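Local coordinates for DUF5037 domain-containing protein (Ruminococcus gnavus, PDB 4GL6) that is of unknown function, a DUF5037 family member whose single chain pairs an antiparallel four-stranded sheet with a mixed one, at residues A[70-74]-A[75-79]; A[105-109]-A[110-114]; A[119-122]-A[123-126]. All coordinates share one frame; numbering follows the deposited sequence.

Interaction 1. Residues A[70-74]-A[75-79]; sequences IIYDG and YGQRL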
# COMPACT_ATOMS: atom_id res chain seq x y z
N ILE A 70 3.25 3.62 21.75
CA ILE A 70 2.70 3.43 20.42
C ILE A 70 1.75 4.57 20.08
O ILE A 70 0.77 4.78 20.79
CB ILE A 70 1.93 2.09 20.33
CG1 ILE A 70 2.88 0.89 20.60
CG2 ILE A 70 1.20 1.92 18.99
CD1 ILE A 70 3.29 0.69 22.05
N ILE A 71 2.04 5.32 19.02
CA ILE A 71 1.12 6.34 18.52
C ILE A 71 0.10 5.52 17.70
O ILE A 71 -1.09 5.49 18.02
CB ILE A 71 1.82 7.44 17.72
CG1 ILE A 71 2.85 8.18 18.61
CG2 ILE A 71 0.79 8.43 17.17
CD1 ILE A 71 3.72 9.17 17.86
N TYR A 72 0.59 4.83 16.67
CA TYR A 72 -0.20 3.86 15.89
C TYR A 72 0.75 2.89 15.19
O TYR A 72 1.51 3.33 14.32
CB TYR A 72 -1.16 4.53 14.90
CG TYR A 72 -1.91 3.53 14.06
CD1 TYR A 72 -2.66 2.52 14.65
CD2 TYR A 72 -1.88 3.59 12.66
CE1 TYR A 72 -3.34 1.58 13.89
CE2 TYR A 72 -2.56 2.66 11.89
CZ TYR A 72 -3.28 1.65 12.51
OH TYR A 72 -3.96 0.71 11.77
N ASP A 73 0.70 1.60 15.56
CA ASP A 73 1.65 0.58 15.04
C ASP A 73 1.59 0.26 13.55
O ASP A 73 2.54 -0.32 13.00
CB ASP A 73 1.63 -0.72 15.87
CG ASP A 73 0.30 -1.49 15.81
OD1 ASP A 73 -0.50 -1.36 14.86
OD2 ASP A 73 0.09 -2.28 16.75
N GLY A 74 0.47 0.61 12.93
CA GLY A 74 0.25 0.43 11.51
C GLY A 74 -0.03 -0.96 11.02
O GLY A 74 -0.13 -1.15 9.81
N TYR A 75 -0.19 -1.94 11.93
CA TYR A 75 -0.33 -3.33 11.52
C TYR A 75 -1.70 -3.68 11.01
O TYR A 75 -1.81 -4.45 10.06
CB TYR A 75 0.13 -4.33 12.60
CG TYR A 75 0.30 -5.76 12.06
CD1 TYR A 75 1.16 -6.01 10.98
CD2 TYR A 75 -0.40 -6.84 12.61
CE1 TYR A 75 1.31 -7.29 10.46
CE2 TYR A 75 -0.25 -8.13 12.09
CZ TYR A 75 0.61 -8.34 11.01
OH TYR A 75 0.81 -9.58 10.46
N GLY A 76 -2.75 -3.14 11.63
CA GLY A 76 -4.13 -3.37 11.16
C GLY A 76 -4.28 -2.86 9.74
O GLY A 76 -4.86 -3.51 8.86
N GLN A 77 -3.71 -1.68 9.54
CA GLN A 77 -3.60 -1.03 8.26
C GLN A 77 -2.91 -1.93 7.22
O GLN A 77 -3.38 -2.05 6.09
CB GLN A 77 -2.79 0.26 8.47
CG GLN A 77 -2.91 1.31 7.41
CD GLN A 77 -2.26 2.61 7.85
OE1 GLN A 77 -2.91 3.54 8.35
NE2 GLN A 77 -0.95 2.64 7.75
N ARG A 78 -1.80 -2.56 7.62
CA ARG A 78 -1.04 -3.47 6.74
C ARG A 78 -1.85 -4.68 6.32
O ARG A 78 -1.79 -5.09 5.16
CB ARG A 78 0.28 -3.92 7.39
CG ARG A 78 1.04 -5.05 6.68
CD ARG A 78 1.36 -4.69 5.24
NE ARG A 78 1.43 -5.87 4.37
CZ ARG A 78 1.33 -5.85 3.04
NH1 ARG A 78 1.12 -4.72 2.36
NH2 ARG A 78 1.40 -6.99 2.37
N LEU A 79 -2.57 -5.27 7.26
CA LEU A 79 -3.42 -6.42 6.98
C LEU A 79 -4.50 -6.06 5.95
O LEU A 79 -4.84 -6.90 5.11
CB LEU A 79 -4.05 -6.96 8.26
CG LEU A 79 -3.11 -7.52 9.33
CD1 LEU A 79 -3.91 -7.84 10.60
CD2 LEU A 79 -2.36 -8.74 8.82
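Gly-74 is the N-cap of helix 75-95, and its carbonyl O takes the first helical bond from Arg-78 N at 3.1 Å, just after the chain has come off the edge strand 69-70 through a classic beta bulge, where Ile-71 and Tyr-72 share Ser-57 as their backbone partner on strand 54-59. An Asx turn leads into the helix: Asp-73 OD1 accepts the amide N of Tyr-75 at 3.0 Å along an almost straight N-H line, the donor coming from above the carboxylate plane. That carboxylate is reached with chi1 at 65°, CG tucked between the backbone N and the carbonyl carbon, and its other oxygen, OD2, is bonded by the hydroxyls of Tyr-13 and Tyr-18 in the N-terminal helix, so both oxygens have partners. Tyr-72, one residue earlier, reaches the same helix start. Its ring lies under the backbone, with Gly-74 N 3.7 Å above the plane over the ring centre, and its OH accepts Gln-77 N at 3.3 Å in a bent bond. The two flat ends of Tyr-72 and Gln-77 are turned 72° apart. Rather than lying over the phenol face, the amide meets its edge: Gln-77 OE1, which bonds Ile-107 N, sits 3.7 Å from Tyr-72 CE2, near the plane of the ring.

Interaction 2. Residues A[105-109]-A[110-114]; sequences IIIPE and EWQDI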
# COMPACT_ATOMS: atom_id res chain seq x y z
N ILE A 105 -3.45 1.97 2.03
CA ILE A 105 -4.64 2.14 2.87
C ILE A 105 -4.20 2.87 4.14
O ILE A 105 -3.30 2.43 4.79
CB ILE A 105 -5.26 0.79 3.23
CG1 ILE A 105 -5.84 0.15 1.95
CG2 ILE A 105 -6.38 0.94 4.27
CD1 ILE A 105 -6.26 -1.30 2.09
N ILE A 106 -4.84 4.00 4.44
CA ILE A 106 -4.55 4.83 5.61
C ILE A 106 -5.76 4.89 6.54
O ILE A 106 -6.80 5.43 6.17
CB ILE A 106 -4.18 6.27 5.20
CG1 ILE A 106 -2.86 6.27 4.37
CG2 ILE A 106 -4.07 7.17 6.43
CD1 ILE A 106 -1.61 5.83 5.11
N ILE A 107 -5.61 4.34 7.75
CA ILE A 107 -6.64 4.34 8.78
C ILE A 107 -6.53 5.65 9.56
O ILE A 107 -5.47 5.91 10.12
CB ILE A 107 -6.41 3.20 9.79
CG1 ILE A 107 -6.46 1.84 9.10
CG2 ILE A 107 -7.42 3.24 10.93
CD1 ILE A 107 -7.75 1.54 8.36
N PRO A 108 -7.60 6.47 9.59
CA PRO A 108 -7.55 7.76 10.31
C PRO A 108 -7.56 7.62 11.85
O PRO A 108 -8.00 6.58 12.39
CB PRO A 108 -8.80 8.48 9.81
CG PRO A 108 -9.76 7.38 9.47
CD PRO A 108 -8.94 6.21 9.02
N GLU A 109 -7.08 8.67 12.54
CA GLU A 109 -6.96 8.72 14.01
C GLU A 109 -8.18 8.13 14.72
O GLU A 109 -8.01 7.29 15.61
CB GLU A 109 -6.71 10.16 14.49
CG GLU A 109 -6.38 10.28 15.98
CD GLU A 109 -6.09 11.71 16.43
OE1 GLU A 109 -6.69 12.67 15.90
OE2 GLU A 109 -5.26 11.87 17.35
N GLU A 110 -9.37 8.52 14.27
CA GLU A 110 -10.66 8.07 14.84
C GLU A 110 -10.78 6.55 14.97
O GLU A 110 -11.35 6.08 15.94
CB GLU A 110 -11.89 8.57 14.03
CG GLU A 110 -12.06 10.09 13.85
CD GLU A 110 -11.39 10.64 12.60
OE1 GLU A 110 -11.64 10.10 11.51
OE2 GLU A 110 -10.63 11.64 12.69
N TRP A 111 -10.25 5.79 14.00
CA TRP A 111 -10.35 4.31 13.98
C TRP A 111 -9.16 3.55 14.52
O TRP A 111 -9.25 2.32 14.65
CB TRP A 111 -10.66 3.80 12.58
CG TRP A 111 -11.86 4.45 11.92
CD1 TRP A 111 -12.89 5.17 12.53
CD2 TRP A 111 -12.24 4.38 10.52
NE1 TRP A 111 -13.81 5.58 11.62
CE2 TRP A 111 -13.49 5.14 10.39
CE3 TRP A 111 -11.69 3.80 9.38
CZ2 TRP A 111 -14.14 5.30 9.18
CZ3 TRP A 111 -12.36 3.96 8.16
CH2 TRP A 111 -13.56 4.70 8.07
N GLN A 112 -8.08 4.24 14.86
CA GLN A 112 -6.88 3.58 15.36
C GLN A 112 -7.07 2.77 16.64
O GLN A 112 -6.38 1.77 16.83
CB GLN A 112 -5.74 4.57 15.50
CG GLN A 112 -5.26 5.00 14.12
CD GLN A 112 -4.30 6.15 14.13
OE1 GLN A 112 -3.77 6.56 15.16
NE2 GLN A 112 -4.10 6.70 12.97
N ASP A 113 -8.02 3.18 17.48
CA ASP A 113 -8.35 2.44 18.69
C ASP A 113 -9.10 1.13 18.43
O ASP A 113 -9.09 0.28 19.32
CB ASP A 113 -9.18 3.30 19.65
CG ASP A 113 -8.40 4.48 20.23
OD1 ASP A 113 -7.17 4.60 20.02
OD2 ASP A 113 -9.05 5.30 20.91
N ILE A 114 -9.72 0.96 17.25
CA ILE A 114 -10.51 -0.25 16.97
C ILE A 114 -9.58 -1.48 17.01
O ILE A 114 -8.49 -1.42 16.44
CB ILE A 114 -11.24 -0.24 15.59
CG1 ILE A 114 -12.20 0.96 15.44
CG2 ILE A 114 -12.10 -1.51 15.44
CD1 ILE A 114 -12.75 1.13 14.04
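A tight, helix-like turn in the loop between strand 99-104 and helix 116-119 folds Trp-111 back under Pro-108. The backbone of 110-113 coils like a helix, but its bonds span three residues: Trp-111 N reaches Pro-108 O at 2.9 Å and Gln-112 N reaches Glu-109 O at 3.1 Å. A type I beta turn from Trp-111 to Ile-114 continues the coil. The proline lies over one face of the indole in a CH-pi contact, Pro-108 CG standing 4.2 Å from the centroid of the six-membered ring of Trp-111, while Pro-108 CD touches Trp-111 CE3 at 3.7 Å. The indole gets there with CG beside its own backbone N (chi1 -52°). Ile-107 adds an aliphatic contact nearer the backbone, its CG2 branch meeting Trp-111 CB at 3.7 Å, with the two side chains crossing at about a right angle. Gln-112 closes the turn on the other flank: its extended chain carries NE2 to Ile-107 O at 3.3 Å, the acceptor lying in the amide plane and the N-H pointing almost straight at it. Glu-109 and Glu-110 lie on the exposed side. In the fold, Lys-137 touches both Pro-108 and Trp-111, Tyr-72 packs on Ile-107 and Gln-112 from the loop before helix 75-95, and Ile-107 touches both Leu-80 of that helix and Tyr-125 of helix 122-129.

Interaction 3. Residues A[119-122]-A[123-126]; sequences ISQW and KNYV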
# COMPACT_ATOMS: atom_id res chain seq x y z
N ILE A 119 -11.02 -4.48 12.86
CA ILE A 119 -10.74 -3.57 11.72
C ILE A 119 -10.14 -4.25 10.49
O ILE A 119 -10.39 -3.84 9.36
CB ILE A 119 -9.84 -2.36 12.15
CG1 ILE A 119 -9.85 -1.20 11.14
CG2 ILE A 119 -8.40 -2.78 12.40
CD1 ILE A 119 -11.17 -0.47 11.02
N SER A 120 -9.33 -5.28 10.71
CA SER A 120 -8.63 -6.00 9.63
C SER A 120 -9.54 -6.86 8.74
O SER A 120 -9.09 -7.33 7.71
CB SER A 120 -7.54 -6.89 10.20
OG SER A 120 -8.12 -7.94 10.96
N GLN A 121 -10.78 -7.10 9.13
CA GLN A 121 -11.73 -7.79 8.26
C GLN A 121 -12.25 -6.77 7.23
O GLN A 121 -12.87 -5.75 7.59
CB GLN A 121 -12.91 -8.32 9.02
CG GLN A 121 -12.56 -9.33 10.07
CD GLN A 121 -13.82 -9.97 10.58
OE1 GLN A 121 -14.27 -9.66 11.68
NE2 GLN A 121 -14.45 -10.78 9.74
N TRP A 122 -12.01 -7.06 5.96
CA TRP A 122 -12.39 -6.18 4.86
C TRP A 122 -13.84 -5.72 4.92
O TRP A 122 -14.11 -4.53 4.77
CB TRP A 122 -12.08 -6.84 3.53
CG TRP A 122 -12.16 -5.88 2.40
CD1 TRP A 122 -13.22 -5.68 1.54
CD2 TRP A 122 -11.17 -4.90 2.02
NE1 TRP A 122 -12.94 -4.69 0.65
CE2 TRP A 122 -11.74 -4.18 0.88
CE3 TRP A 122 -9.91 -4.57 2.47
CZ2 TRP A 122 -11.05 -3.17 0.24
CZ3 TRP A 122 -9.23 -3.55 1.81
CH2 TRP A 122 -9.79 -2.87 0.72
N LYS A 123 -14.75 -6.65 5.19
CA LYS A 123 -16.18 -6.32 5.31
C LYS A 123 -16.47 -5.19 6.34
O LYS A 123 -17.28 -4.31 6.06
CB LYS A 123 -17.03 -7.56 5.59
CG LYS A 123 -16.64 -8.38 6.82
CD LYS A 123 -17.81 -9.22 7.36
CE LYS A 123 -17.45 -9.90 8.68
NZ LYS A 123 -18.64 -10.43 9.40
N ASN A 124 -15.79 -5.21 7.48
CA ASN A 124 -15.97 -4.19 8.52
C ASN A 124 -15.39 -2.86 8.13
O ASN A 124 -15.93 -1.81 8.49
CB ASN A 124 -15.32 -4.61 9.84
CG ASN A 124 -16.01 -5.77 10.50
OD1 ASN A 124 -17.20 -6.00 10.31
ND2 ASN A 124 -15.27 -6.51 11.30
N TYR A 125 -14.26 -2.92 7.43
CA TYR A 125 -13.58 -1.73 6.96
C TYR A 125 -14.44 -0.99 5.93
O TYR A 125 -14.58 0.23 6.01
CB TYR A 125 -12.19 -2.09 6.42
CG TYR A 125 -11.45 -0.91 5.84
CD1 TYR A 125 -11.17 0.21 6.62
CD2 TYR A 125 -10.99 -0.92 4.51
CE1 TYR A 125 -10.47 1.31 6.08
CE2 TYR A 125 -10.29 0.17 3.96
CZ TYR A 125 -10.05 1.28 4.76
OH TYR A 125 -9.37 2.32 4.23
N VAL A 126 -14.99 -1.73 4.98
CA VAL A 126 -15.91 -1.19 3.96
C VAL A 126 -17.14 -0.57 4.60
O VAL A 126 -17.60 0.49 4.16
CB VAL A 126 -16.34 -2.28 2.94
CG1 VAL A 126 -17.50 -1.81 2.06
CG2 VAL A 126 -15.15 -2.70 2.09
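Trp-122 and Tyr-125 form the packed side of the first turn of helix 122-129, in an edge-to-face pair with planes 64° apart and centroids 5.7 Å apart. The edge of the phenol points at the six-membered ring of the indole, Tyr-125 CD2 coming to 4.2 Å from Trp-122 CZ3. Their spacing of three residues sets the two side chains on one flank of the helix, and CG anti to the backbone N in both (chi1 -167° in Trp-122, 177° in Tyr-125) turns the rings toward each other. Val-126 adds its CG2 methyl, 3.6 Å from Trp-122 CD1, and Ile-119 CD1 approaches Tyr-125 CD1 more distantly, at 4.5 Å. The backbone of this turn carries regular helical bonds: Gln-121, the N-cap, offers its O to Tyr-125 N at 3.2 Å, and Trp-122 O takes Val-126 N at 2.9 Å. A looser, polar part lies on the more solvent-accessible side, where Gln-121 runs alongside both Lys-123 and Asn-124. There Gln-121 OE1 and Asn-124 ND2 are 3.3 Å apart with amide planes steeply inclined; the hydrogen bond of Asn-124 ND2 is to Glu-118 O. Were Trp-122 an alanine, Tyr-125 and Val-126 would probably face a gap, and Leu-171 O would lose its indole N-H. Each aromatic side chain also makes a polar bond to a main-chain carbonyl, Trp-122 NE1 to Leu-171 O and Tyr-125 OH to Leu-139 O, so packing and hydrogen bonds together fix the pair.

In the fold
The three contacts follow one another along the chain and gather around the first half of helix 75-95. Interaction 1 is buried and mostly polar, a helix start held by side-chain oxygens; interaction 2 lies at the surface and rests on backbone turn bonds and a proline-indole contact; interaction 3 is partly buried, with aromatic packing on one side and polar chains on the other. Interactions 1 and 2 touch where Tyr-72 CB packs on Gln-112 OE1. Interactions 2 and 3 meet by packing of Ile-105 on the two aromatic residues, Trp-122 and Tyr-125. Interactions 1 and 3 touch more slightly, where Leu-79 CD1 meets Ser-120 CB.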